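Long-range contact in aspartate aminotransferase, cytoplasmic (PDB 6JPK), which catalyses the reversible, pyridoxal-phosphate-dependent transfer of the amino group of L-aspartate to 2-oxoglutarate, giving oxaloacetate and L-glutamate: residues A[108-120]-A[138-150]. The protein carries 1 engineered substitution. Numbering follows the deposited sequence.
Sequences GTGANFLAASFIE and WPVHRTLWEKLGV. With PO4 (phosphate ion), chain C.
Ala116 presses its methyl onto Trp145 where helices 107-127 and 140-147 pack against each other on one side of the large sheet of the aminotransferase fold. The segment axes cross at -39° and approach to 9.8 Å. The closest apolar approach is a CH-pi contact: Ala116 CB lies 3.5 Å from the centroid of the six-membered ring of Trp145, 10° off its normal, while Ile119 CD1 meets the rim at CH2. Leu144 is a knob in the hole formed by Thr109, Asn112, Phe113 and Ala116. With CG anti to the backbone N (chi1 180°), its two methyls divide the work, CD1 lying by Phe113 CB and CD2 3.7 Å from Ala116 CB. Leu148 extends this apolar seam, its CD2 approaching Phe113 CE2.

At the N-terminal end of helix 107-127 the contact turns polar: Gly108 N and Thr109 N each donate to the phosphate ion. Nearby, Asn112 ND2 and His141 NE2 are both hydrogen-bonded to Asp219 OD2, which links the two helices. Trp138, which probably binds L-aspartate, has its side chain about 4 Å from that of Asn191.

The solvent side lies at exposed Gly149, C-prime residue of a Schellman motif (Val150 N to Trp145 O, Gly149 N to Glu146 O). Glu120 CG still packs 3.6 Å from Val150 CG2; Glu120 OE1, salt-bridged to Lys125, is joined by a bridging water to Gly149 O, 2.8 Å from OE1 and 3.2 Å from that O.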
ATOM      1  N   GLY A 108       4.157  -7.774  -4.286  1.00  7.90           N
ATOM      2  CA  GLY A 108       5.549  -7.811  -4.713  1.00  7.19           C
ATOM      3  C   GLY A 108       6.111  -6.437  -5.039  1.00  7.57           C
ATOM      4  O   GLY A 108       7.282  -6.154  -4.764  1.00  6.55           O
ATOM      5  N   THR A 109       5.298  -5.565  -5.633  1.00  6.90           N
ATOM      6  CA  THR A 109       5.806  -4.239  -5.989  1.00  6.92           C
ATOM      7  C   THR A 109       6.191  -3.454  -4.741  1.00  8.69           C
ATOM      8  O   THR A 109       7.260  -2.834  -4.690  1.00  7.40           O
ATOM      9  CB  THR A 109       4.773  -3.473  -6.808  1.00  9.90           C
ATOM     10  OG1 THR A 109       4.475  -4.224  -7.987  1.00 11.79           O
ATOM     11  CG2 THR A 109       5.332  -2.101  -7.220  1.00  8.67           C
ATOM     12  N   GLY A 110       5.326  -3.478  -3.720  1.00  8.06           N
ATOM     13  CA  GLY A 110       5.647  -2.823  -2.464  1.00  6.20           C
ATOM     14  C   GLY A 110       6.845  -3.434  -1.764  1.00  6.40           C
ATOM     15  O   GLY A 110       7.617  -2.719  -1.119  1.00  6.38           O
ATOM     16  N   ALA A 111       7.025  -4.758  -1.871  1.00  6.24           N
ATOM     17  CA  ALA A 111       8.244  -5.359  -1.333  1.00  9.06           C
ATOM     18  C   ALA A 111       9.482  -4.824  -2.051  1.00  7.62           C
ATOM     19  O   ALA A 111      10.489  -4.490  -1.411  1.00  6.73           O
ATOM     20  CB  ALA A 111       8.182  -6.884  -1.435  1.00  7.28           C
ATOM     21  N   ASN A 112       9.423  -4.733  -3.380  1.00  8.18           N
ATOM     22  CA  ASN A 112      10.536  -4.164  -4.135  1.00  9.16           C
ATOM     23  C   ASN A 112      10.778  -2.711  -3.736  1.00  6.49           C
ATOM     24  O   ASN A 112      11.931  -2.266  -3.639  1.00  7.31           O
ATOM     25  CB  ASN A 112      10.263  -4.276  -5.646  1.00 10.98           C
ATOM     26  CG  ASN A 112      10.620  -5.659  -6.213  1.00 14.55           C
ATOM     27  OD1 ASN A 112      11.781  -5.937  -6.497  1.00 19.28           O
ATOM     28  ND2 ASN A 112       9.618  -6.525  -6.372  1.00 12.98           N
ATOM     29  N   PHE A 113       9.703  -1.952  -3.496  1.00  6.43           N
ATOM     30  CA  PHE A 113       9.875  -0.562  -3.090  1.00 11.24           C
ATOM     31  C   PHE A 113      10.573  -0.481  -1.741  1.00 11.89           C
ATOM     32  O   PHE A 113      11.483   0.338  -1.546  1.00  6.91           O
ATOM     33  CB  PHE A 113       8.522   0.153  -3.047  1.00 10.42           C
ATOM     34  CG  PHE A 113       8.615   1.581  -2.584  1.00 12.34           C
ATOM     35  CD1 PHE A 113       8.391   1.909  -1.254  1.00 15.21           C
ATOM     36  CD2 PHE A 113       8.958   2.589  -3.469  1.00 11.78           C
ATOM     37  CE1 PHE A 113       8.497   3.223  -0.813  1.00 18.32           C
ATOM     38  CE2 PHE A 113       9.059   3.904  -3.045  1.00 13.12           C
ATOM     39  CZ  PHE A 113       8.828   4.226  -1.716  1.00 14.15           C
ATOM     40  N   LEU A 114      10.183  -1.353  -0.808  1.00  8.00           N
ATOM     41  CA  LEU A 114      10.833  -1.386   0.501  1.00  8.79           C
ATOM     42  C   LEU A 114      12.316  -1.702   0.373  1.00  9.23           C
ATOM     43  O   LEU A 114      13.163  -1.016   0.958  1.00  7.23           O
ATOM     44  CB  LEU A 114      10.171  -2.432   1.398  1.00 10.94           C
ATOM     45  CG  LEU A 114       9.165  -2.014   2.462  1.00 22.56           C
ATOM     46  CD1 LEU A 114       8.737  -3.256   3.244  1.00 20.67           C
ATOM     47  CD2 LEU A 114       9.778  -0.967   3.389  1.00 23.32           C
ATOM     48  N   ALA A 115      12.644  -2.778  -0.343  1.00  7.08           N
ATOM     49  CA  ALA A 115      14.038  -3.178  -0.453  1.00  8.51           C
ATOM     50  C   ALA A 115      14.861  -2.085  -1.111  1.00  7.79           C
ATOM     51  O   ALA A 115      15.963  -1.762  -0.652  1.00  9.94           O
ATOM     52  CB  ALA A 115      14.149  -4.487  -1.234  1.00  8.24           C
ATOM     53  N   ALA A 116      14.326  -1.482  -2.178  1.00  8.78           N
ATOM     54  CA  ALA A 116      15.076  -0.469  -2.910  1.00  7.77           C
ATOM     55  C   ALA A 116      15.261   0.795  -2.079  1.00  9.55           C
ATOM     56  O   ALA A 116      16.347   1.379  -2.082  1.00  7.74           O
ATOM     57  CB  ALA A 116      14.378  -0.143  -4.229  1.00  7.11           C
ATOM     58  N   SER A 117      14.210   1.235  -1.370  1.00  9.39           N
ATOM     59  CA  SER A 117      14.353   2.386  -0.477  1.00 11.01           C
ATOM     60  C   SER A 117      15.425   2.128   0.571  1.00  9.44           C
ATOM     61  O   SER A 117      16.319   2.957   0.780  1.00  8.16           O
ATOM     62  CB  SER A 117      13.030   2.714   0.216  1.00 16.40           C
ATOM     63  OG  SER A 117      12.009   2.981  -0.719  1.00 25.26           O
ATOM     64  N   PHE A 118      15.356   0.973   1.234  1.00  7.80           N
ATOM     65  CA  PHE A 118      16.373   0.650   2.226  1.00  8.06           C
ATOM     66  C   PHE A 118      17.767   0.611   1.599  1.00 12.01           C
ATOM     67  O   PHE A 118      18.719   1.203   2.125  1.00  8.61           O
ATOM     68  CB  PHE A 118      16.071  -0.689   2.907  1.00  7.96           C
ATOM     69  CG  PHE A 118      17.153  -1.100   3.853  1.00  8.26           C
ATOM     70  CD1 PHE A 118      17.199  -0.575   5.128  1.00  8.49           C
ATOM     71  CD2 PHE A 118      18.174  -1.940   3.440  1.00  8.35           C
ATOM     72  CE1 PHE A 118      18.223  -0.913   6.000  1.00  8.82           C
ATOM     73  CE2 PHE A 118      19.190  -2.276   4.290  1.00  8.67           C
ATOM     74  CZ  PHE A 118      19.219  -1.755   5.585  1.00  8.91           C
ATOM     75  N   ILE A 119      17.910  -0.098   0.479  1.00  8.11           N
ATOM     76  CA  ILE A 119      19.234  -0.267  -0.122  1.00  8.33           C
ATOM     77  C   ILE A 119      19.786   1.072  -0.611  1.00  9.17           C
ATOM     78  O   ILE A 119      20.989   1.336  -0.500  1.00 10.06           O
ATOM     79  CB  ILE A 119      19.175  -1.322  -1.244  1.00  8.12           C
ATOM     80  CG1 ILE A 119      18.972  -2.718  -0.628  1.00  8.02           C
ATOM     81  CG2 ILE A 119      20.457  -1.307  -2.081  1.00  8.36           C
ATOM     82  CD1 ILE A 119      18.479  -3.783  -1.620  1.00  7.77           C
ATOM     83  N   GLU A 120      18.924   1.942  -1.147  1.00 10.52           N
ATOM     84  CA  GLU A 120      19.389   3.257  -1.586  1.00 10.73           C
ATOM     85  C   GLU A 120      19.956   4.058  -0.415  1.00 10.41           C
ATOM     86  O   GLU A 120      21.063   4.600  -0.499  1.00 12.66           O
ATOM     87  CB  GLU A 120      18.253   4.022  -2.274  1.00 10.58           C
ATOM     88  CG  GLU A 120      18.699   5.336  -2.929  1.00 14.64           C
ATOM     89  CD  GLU A 120      18.849   6.489  -1.943  1.00 23.11           C
ATOM     90  OE1 GLU A 120      19.748   7.327  -2.154  1.00 29.12           O
ATOM     91  OE2 GLU A 120      18.088   6.559  -0.955  1.00 26.53           O
ATOM     92  N   TRP A 138      10.528  -6.996 -16.189  1.00  8.88           N
ATOM     93  CA  TRP A 138       9.353  -6.229 -15.805  1.00 16.86           C
ATOM     94  C   TRP A 138       9.697  -4.737 -15.774  1.00 15.97           C
ATOM     95  O   TRP A 138      10.607  -4.336 -15.031  1.00 13.42           O
ATOM     96  CB  TRP A 138       8.874  -6.705 -14.436  1.00 23.85           C
ATOM     97  CG  TRP A 138       7.615  -6.080 -13.971  1.00 34.76           C
ATOM     98  CD1 TRP A 138       6.517  -5.774 -14.724  1.00 39.20           C
ATOM     99  CD2 TRP A 138       7.314  -5.674 -12.633  1.00 41.67           C
ATOM    100  NE1 TRP A 138       5.547  -5.203 -13.932  1.00 42.34           N
ATOM    101  CE2 TRP A 138       6.014  -5.130 -12.644  1.00 43.40           C
ATOM    102  CE3 TRP A 138       8.019  -5.722 -11.424  1.00 46.99           C
ATOM    103  CZ2 TRP A 138       5.402  -4.637 -11.489  1.00 45.99           C
ATOM    104  CZ3 TRP A 138       7.408  -5.232 -10.278  1.00 48.54           C
ATOM    105  CH2 TRP A 138       6.114  -4.696 -10.322  1.00 46.57           C
ATOM    106  N   PRO A 139       9.027  -3.898 -16.577  1.00 18.24           N
ATOM    107  CA  PRO A 139       9.494  -2.504 -16.751  1.00 18.28           C
ATOM    108  C   PRO A 139       9.498  -1.675 -15.473  1.00 16.31           C
ATOM    109  O   PRO A 139      10.274  -0.714 -15.375  1.00 13.04           O
ATOM    110  CB  PRO A 139       8.513  -1.926 -17.784  1.00 22.48           C
ATOM    111  CG  PRO A 139       7.949  -3.143 -18.499  1.00 22.15           C
ATOM    112  CD  PRO A 139       7.867  -4.209 -17.433  1.00 20.10           C
ATOM    113  N   VAL A 140       8.674  -2.023 -14.484  1.00 15.69           N
ATOM    114  CA  VAL A 140       8.706  -1.300 -13.219  1.00 18.23           C
ATOM    115  C   VAL A 140      10.022  -1.512 -12.474  1.00 14.95           C
ATOM    116  O   VAL A 140      10.382  -0.692 -11.627  1.00 14.83           O
ATOM    117  CB  VAL A 140       7.482  -1.701 -12.370  1.00 19.96           C
ATOM    118  CG1 VAL A 140       7.544  -1.093 -10.992  1.00 18.88           C
ATOM    119  CG2 VAL A 140       6.206  -1.240 -13.076  1.00 23.37           C
ATOM    120  N   HIS A 141      10.766  -2.583 -12.762  1.00 15.09           N
ATOM    121  CA  HIS A 141      12.056  -2.749 -12.094  1.00 15.18           C
ATOM    122  C   HIS A 141      12.962  -1.553 -12.354  1.00 13.62           C
ATOM    123  O   HIS A 141      13.684  -1.109 -11.456  1.00 19.12           O
ATOM    124  CB  HIS A 141      12.744  -4.039 -12.541  1.00 21.23           C
ATOM    125  CG  HIS A 141      12.256  -5.264 -11.828  1.00 29.41           C
ATOM    126  ND1 HIS A 141      12.613  -6.541 -12.212  1.00 29.99           N
ATOM    127  CD2 HIS A 141      11.444  -5.406 -10.754  1.00 28.01           C
ATOM    128  CE1 HIS A 141      12.030  -7.416 -11.411  1.00 29.70           C
ATOM    129  NE2 HIS A 141      11.319  -6.753 -10.517  1.00 29.57           N
ATOM    130  N   ARG A 142      12.927  -1.003 -13.568  1.00  7.75           N
ATOM    131  CA  ARG A 142      13.795   0.129 -13.867  1.00 10.37           C
ATOM    132  C   ARG A 142      13.283   1.410 -13.220  1.00 10.07           C
ATOM    133  O   ARG A 142      14.026   2.086 -12.508  1.00  7.88           O
ATOM    134  CB  ARG A 142      13.940   0.330 -15.377  1.00  7.23           C
ATOM    135  CG  ARG A 142      14.627   1.656 -15.705  1.00  8.35           C
ATOM    136  CD  ARG A 142      14.835   1.873 -17.210  1.00 12.21           C
ATOM    137  NE  ARG A 142      15.796   0.917 -17.764  1.00 12.57           N
ATOM    138  CZ  ARG A 142      17.114   1.092 -17.801  1.00 13.41           C
ATOM    139  NH1 ARG A 142      17.684   2.197 -17.310  1.00 10.68           N
ATOM    140  NH2 ARG A 142      17.874   0.149 -18.343  1.00 14.77           N
ATOM    141  N   THR A 143      12.013   1.761 -13.460  1.00  7.91           N
ATOM    142  CA  THR A 143      11.511   3.051 -12.990  1.00  9.72           C
ATOM    143  C   THR A 143      11.428   3.106 -11.472  1.00  7.11           C
ATOM    144  O   THR A 143      11.676   4.158 -10.883  1.00  9.48           O
ATOM    145  CB  THR A 143      10.136   3.363 -13.608  1.00  9.14           C
ATOM    146  OG1 THR A 143       9.223   2.293 -13.342  1.00 10.74           O
ATOM    147  CG2 THR A 143      10.254   3.536 -15.109  1.00 14.20           C
ATOM    148  N   LEU A 144      11.108   1.992 -10.815  1.00  6.88           N
ATOM    149  CA  LEU A 144      11.031   2.023  -9.357  1.00  7.83           C
ATOM    150  C   LEU A 144      12.377   2.398  -8.746  1.00 10.69           C
ATOM    151  O   LEU A 144      12.443   3.219  -7.818  1.00  8.22           O
ATOM    152  CB  LEU A 144      10.536   0.670  -8.835  1.00  8.15           C
ATOM    153  CG  LEU A 144      10.384   0.491  -7.322  1.00 14.20           C
ATOM    154  CD1 LEU A 144       9.181  -0.408  -6.998  1.00 11.27           C
ATOM    155  CD2 LEU A 144      11.663  -0.077  -6.697  1.00 11.94           C
ATOM    156  N   TRP A 145      13.470   1.824  -9.276  1.00  7.08           N
ATOM    157  CA  TRP A 145      14.795   2.094  -8.731  1.00  9.98           C
ATOM    158  C   TRP A 145      15.284   3.476  -9.128  1.00  7.84           C
ATOM    159  O   TRP A 145      15.865   4.188  -8.300  1.00  9.70           O
ATOM    160  CB  TRP A 145      15.791   1.019  -9.186  1.00  8.07           C
ATOM    161  CG  TRP A 145      15.667  -0.253  -8.397  1.00  9.42           C
ATOM    162  CD1 TRP A 145      14.771  -1.260  -8.596  1.00 11.23           C
ATOM    163  CD2 TRP A 145      16.473  -0.649  -7.281  1.00  8.69           C
ATOM    164  NE1 TRP A 145      14.964  -2.261  -7.670  1.00 10.74           N
ATOM    165  CE2 TRP A 145      15.998  -1.905  -6.847  1.00  8.71           C
ATOM    166  CE3 TRP A 145      17.542  -0.057  -6.600  1.00  8.27           C
ATOM    167  CZ2 TRP A 145      16.558  -2.583  -5.773  1.00  9.96           C
ATOM    168  CZ3 TRP A 145      18.101  -0.737  -5.528  1.00  9.48           C
ATOM    169  CH2 TRP A 145      17.609  -1.988  -5.129  1.00  8.57           C
ATOM    170  N   GLU A 146      15.072   3.868 -10.391  1.00  7.97           N
ATOM    171  CA  GLU A 146      15.458   5.210 -10.833  1.00 10.61           C
ATOM    172  C   GLU A 146      14.720   6.294 -10.048  1.00 12.81           C
ATOM    173  O   GLU A 146      15.313   7.327  -9.702  1.00 14.89           O
ATOM    174  CB  GLU A 146      15.200   5.380 -12.337  1.00 14.48           C
ATOM    175  CG  GLU A 146      16.206   4.658 -13.254  1.00 16.88           C
ATOM    176  CD  GLU A 146      15.851   4.734 -14.749  1.00 22.86           C
ATOM    177  OE1 GLU A 146      14.712   5.140 -15.086  1.00 21.27           O
ATOM    178  OE2 GLU A 146      16.723   4.383 -15.591  1.00 23.30           O
ATOM    179  N   LYS A 147      13.424   6.088  -9.766  1.00 10.68           N
ATOM    180  CA  LYS A 147      12.679   7.077  -8.982  1.00 13.67           C
ATOM    181  C   LYS A 147      13.262   7.245  -7.586  1.00 13.77           C
ATOM    182  O   LYS A 147      13.135   8.318  -6.992  1.00 16.01           O
ATOM    183  CB  LYS A 147      11.199   6.696  -8.852  1.00 22.16           C
ATOM    184  CG  LYS A 147      10.380   6.688 -10.147  1.00 30.63           C
ATOM    185  CD  LYS A 147      10.434   7.988 -10.906  1.00 35.67           C
ATOM    186  CE  LYS A 147       9.400   7.967 -12.033  1.00 36.70           C
ATOM    187  NZ  LYS A 147       9.335   9.283 -12.714  1.00 36.00           N
ATOM    188  N   LEU A 148      13.881   6.204  -7.033  1.00 10.20           N
ATOM    189  CA  LEU A 148      14.525   6.311  -5.731  1.00 10.82           C
ATOM    190  C   LEU A 148      15.951   6.804  -5.833  1.00 15.38           C
ATOM    191  O   LEU A 148      16.644   6.857  -4.816  1.00 18.71           O
ATOM    192  CB  LEU A 148      14.487   4.966  -5.000  1.00 14.05           C
ATOM    193  CG  LEU A 148      13.077   4.589  -4.551  1.00 11.44           C
ATOM    194  CD1 LEU A 148      12.978   3.127  -4.141  1.00 12.95           C
ATOM    195  CD2 LEU A 148      12.631   5.509  -3.408  1.00  7.64           C
ATOM    196  N   GLY A 149      16.401   7.182  -7.027  1.00 15.37           N
ATOM    197  CA  GLY A 149      17.703   7.790  -7.184  1.00 16.55           C
ATOM    198  C   GLY A 149      18.842   6.835  -7.464  1.00 18.14           C
ATOM    199  O   GLY A 149      19.999   7.263  -7.445  1.00 15.29           O
ATOM    200  N   VAL A 150      18.562   5.558  -7.725  1.00 16.20           N
ATOM    201  CA  VAL A 150      19.613   4.600  -8.044  1.00 12.06           C
ATOM    202  C   VAL A 150      19.767   4.515  -9.558  1.00 12.28           C
ATOM    203  O   VAL A 150      18.778   4.491 -10.301  1.00 15.26           O
ATOM    204  CB  VAL A 150      19.300   3.221  -7.431  1.00  9.77           C
ATOM    205  CG1 VAL A 150      20.474   2.245  -7.647  1.00  8.50           C
ATOM    206  CG2 VAL A 150      19.019   3.363  -5.948  1.00  8.35           C
TER
HETATM  207  P   PO4 C 501       2.549  -7.593  -7.531  1.00 14.97           P
HETATM  208  O1  PO4 C 501       2.905  -6.182  -7.109  1.00 11.88           O
HETATM  209  O2  PO4 C 501       2.708  -8.570  -6.387  1.00 14.75           O
HETATM  210  O3  PO4 C 501       1.116  -7.580  -8.021  1.00 12.88           O
HETATM  211  O4  PO4 C 501       3.430  -8.081  -8.656  1.00 18.43           O
HETATM  212  O   HOH W   1      13.595  -4.468  -5.794  1.00 33.64           O
HETATM  213  O   HOH W   2      21.134   7.878  -4.465  1.00 40.19           O